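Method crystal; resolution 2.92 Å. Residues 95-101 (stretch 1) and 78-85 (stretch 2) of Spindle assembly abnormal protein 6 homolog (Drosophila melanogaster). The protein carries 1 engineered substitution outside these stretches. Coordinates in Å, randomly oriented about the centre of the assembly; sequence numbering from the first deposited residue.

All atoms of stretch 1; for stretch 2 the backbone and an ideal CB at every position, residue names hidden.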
# COMPACT_ATOMS: atom_id res chain seq x y z
N VAL A 95 17.00 -15.32 -31.74
CA VAL A 95 16.19 -16.14 -30.84
C VAL A 95 14.69 -16.00 -31.10
O VAL A 95 14.25 -15.07 -31.78
CB VAL A 95 16.43 -15.80 -29.36
CG1 VAL A 95 17.81 -16.26 -28.91
CG2 VAL A 95 16.27 -14.31 -29.13
N SER A 96 13.91 -16.93 -30.54
CA SER A 96 12.46 -16.83 -30.50
C SER A 96 12.01 -16.00 -29.30
O SER A 96 12.84 -15.61 -28.46
CB SER A 96 11.84 -18.21 -30.40
OG SER A 96 12.31 -18.83 -29.22
N PHE A 97 10.71 -15.77 -29.18
CA PHE A 97 10.19 -14.97 -28.07
C PHE A 97 10.50 -15.61 -26.72
O PHE A 97 10.87 -14.92 -25.77
CB PHE A 97 8.69 -14.74 -28.22
CG PHE A 97 8.15 -13.67 -27.34
CD1 PHE A 97 8.17 -12.35 -27.74
CD2 PHE A 97 7.61 -13.99 -26.09
CE1 PHE A 97 7.67 -11.34 -26.91
CE2 PHE A 97 7.11 -12.99 -25.26
CZ PHE A 97 7.14 -11.67 -25.66
N SER A 98 10.37 -16.93 -26.65
CA SER A 98 10.68 -17.66 -25.43
C SER A 98 12.17 -17.57 -25.11
O SER A 98 12.56 -17.32 -23.96
CB SER A 98 10.26 -19.11 -25.56
OG SER A 98 8.89 -19.20 -25.89
N GLY A 99 13.01 -17.76 -26.13
CA GLY A 99 14.44 -17.68 -25.94
C GLY A 99 14.85 -16.27 -25.57
O GLY A 99 15.80 -16.06 -24.80
N PHE A 100 14.11 -15.30 -26.08
CA PHE A 100 14.30 -13.90 -25.72
C PHE A 100 14.03 -13.71 -24.24
O PHE A 100 14.85 -13.13 -23.54
CB PHE A 100 13.39 -13.01 -26.55
CG PHE A 100 13.36 -11.56 -26.13
CD1 PHE A 100 14.47 -10.76 -26.26
CD2 PHE A 100 12.18 -11.00 -25.64
CE1 PHE A 100 14.43 -9.41 -25.89
CE2 PHE A 100 12.13 -9.66 -25.27
CZ PHE A 100 13.26 -8.87 -25.39
N ILE A 101 12.90 -14.24 -23.76
CA ILE A 101 12.56 -14.16 -22.34
C ILE A 101 13.67 -14.80 -21.49
O ILE A 101 14.08 -14.24 -20.47
CB ILE A 101 11.20 -14.85 -22.01
CG1 ILE A 101 10.03 -14.28 -22.84
CG2 ILE A 101 10.88 -14.72 -20.54
CD1 ILE A 101 9.67 -12.86 -22.54
N UNK A 78 7.37 -2.48 -22.38
CA UNK A 78 6.44 -3.53 -22.78
C UNK A 78 6.71 -4.00 -24.20
O UNK A 78 6.58 -3.24 -25.15
CB UNK A 78 5.00 -3.04 -22.66
N UNK A 79 7.09 -5.27 -24.34
CA UNK A 79 7.37 -5.81 -25.67
C UNK A 79 6.44 -6.99 -25.97
O UNK A 79 6.36 -7.95 -25.20
CB UNK A 79 8.83 -6.24 -25.78
N UNK A 80 5.71 -6.89 -27.08
CA UNK A 80 4.83 -7.96 -27.54
C UNK A 80 5.43 -8.60 -28.79
O UNK A 80 6.61 -8.43 -29.07
CB UNK A 80 3.42 -7.43 -27.82
N UNK A 81 4.61 -9.35 -29.54
CA UNK A 81 5.09 -10.05 -30.74
C UNK A 81 5.65 -9.12 -31.80
O UNK A 81 6.76 -9.34 -32.31
CB UNK A 81 3.95 -10.87 -31.35
N UNK A 82 4.88 -8.09 -32.15
CA UNK A 82 5.30 -7.15 -33.18
C UNK A 82 6.57 -6.42 -32.75
O UNK A 82 7.57 -6.37 -33.48
CB UNK A 82 4.18 -6.15 -33.48
N UNK A 83 6.54 -5.89 -31.53
CA UNK A 83 7.68 -5.18 -30.96
C UNK A 83 8.90 -6.07 -31.00
O UNK A 83 9.99 -5.63 -31.34
CB UNK A 83 7.39 -4.73 -29.53
N UNK A 84 8.69 -7.34 -30.66
CA UNK A 84 9.79 -8.28 -30.63
C UNK A 84 10.35 -8.51 -32.02
O UNK A 84 11.54 -8.72 -32.18
CB UNK A 84 9.34 -9.61 -30.01
N UNK A 85 9.49 -8.48 -33.03
CA UNK A 85 9.98 -8.62 -34.39
C UNK A 85 10.86 -7.43 -34.76
O UNK A 85 11.94 -7.59 -35.35
CB UNK A 85 8.81 -8.75 -35.37

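Position 78 has extended backbone angles, phi -123° and psi 116°. Its ideal CB has nothing of stretch 1 within 5.5 Å, so stretch 1 sets no preference here. Beta-branched residues are common in such strands, but many others would fit. The residue is Thr-78. It makes no contact with stretch 1, and its OG1 is hydrogen-bonded elsewhere in the structure.

Position 79 is also extended, at -120° and 124°, and its CA-to-CB bond points toward stretch 1. The ideal CB lies 4.8 Å from Phe-100 CE2 and 5.3 Å from Phe-97 CE1. Stretch 1 offers two aromatic rings and no charge, so an apolar side chain is expected; valine, isoleucine or leucine could serve. The residue is Val-79. Its CG1 sits 3.9 Å from Phe-100 CE2, at the edge of that ring. Its CG2 is 4.4 Å from Phe-97 CE1. The backbone takes part too, with Val-79 O 3.8 Å from Phe-97 CZ, near the plane of the ring.

Position 80 turns its CB away from stretch 1. The helix begins just after it, so a side chain that can accept from free backbone NH groups would suit: aspartate, asparagine, serine or threonine. The residue is Asp-80, the N-cap. Asp-80 OD1 accepts a weak bond from the backbone N of position 82 at 3.0 Å. Asp-80 OD1 accepts another weak bond from the backbone N of position 83 at 3.4 Å. Its backbone O lies 3.8 Å from Phe-97 CE1.

Position 81 is helical, with CB pointing sideways and nothing of stretch 1 within 5.5 Å of the ideal CB. Small or polar residues would be at ease in this first turn, among others. The residue is Ser-81, whose OG is hydrogen-bonded elsewhere in the structure.

Position 82 has helical angles and is out of reach of stretch 1. Many residues would fit; it is Ala-82.

Position 83 points sideways, again with open space toward stretch 1. A polar residue could help close the first turn. Ser-83 does so: its OG gives a weak hydrogen bond to Asp-80 OD2 at 3.4 Å.

Position 84 is the centre of the contact. Its CB points toward stretch 1, and its CA is 7.2 Å from that of Phe-97. The ideal CB is 3.8 Å from Phe-97 CD1 and 5.4 Å from Phe-100 CD2. A large apolar side chain is favoured; leucine, methionine or phenylalanine are candidates. The residue is Phe-84, with chi1 at t. The edge of Phe-97 meets its face, with planes at 84°. Phe-97 CA also lies over its face in a CH-pi contact, 4.2 Å from the Phe-84 ring centroid. Phe-84 CE1 is 3.4 Å from Phe-100 CB, and Phe-84 CZ reaches Val-95 O at 3.4 Å. No hydrogen bond crosses between the stretches, so packing carries this contact.

Position 85 is helical and its CB points away. Polar or charged residues would fit as well as others. The residue is Gln-85; its side chain makes no contact with stretch 1, its NE2 coming no closer than 6.7 Å to Val-95 O.

Stretch 2 78-85: TVDSASFQ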
# COMPACT_ATOMS: atom_id res chain seq x y z
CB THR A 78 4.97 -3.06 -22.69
OG1 THR A 78 4.76 -2.39 -21.44
CG2 THR A 78 4.04 -4.26 -22.80
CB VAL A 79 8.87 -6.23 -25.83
CG1 VAL A 79 9.41 -6.90 -24.58
CG2 VAL A 79 9.05 -7.12 -27.07
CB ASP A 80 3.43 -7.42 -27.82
CG ASP A 80 3.44 -6.26 -28.80
OD1 ASP A 80 3.54 -6.51 -30.02
OD2 ASP A 80 3.32 -5.10 -28.35
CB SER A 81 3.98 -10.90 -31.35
OG SER A 81 3.68 -12.00 -30.51
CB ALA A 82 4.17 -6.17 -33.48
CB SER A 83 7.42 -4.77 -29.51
OG SER A 83 6.29 -3.92 -29.39
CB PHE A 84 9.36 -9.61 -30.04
CG PHE A 84 10.43 -10.65 -30.12
CD1 PHE A 84 11.60 -10.51 -29.39
CD2 PHE A 84 10.27 -11.76 -30.93
CE1 PHE A 84 12.60 -11.47 -29.47
CE2 PHE A 84 11.26 -12.72 -31.01
CZ PHE A 84 12.43 -12.57 -30.28
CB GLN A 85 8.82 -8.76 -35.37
CG GLN A 85 8.18 -10.14 -35.33
CD GLN A 85 9.19 -11.26 -35.61
OE1 GLN A 85 10.12 -11.09 -36.41
NE2 GLN A 85 9.01 -12.39 -34.93
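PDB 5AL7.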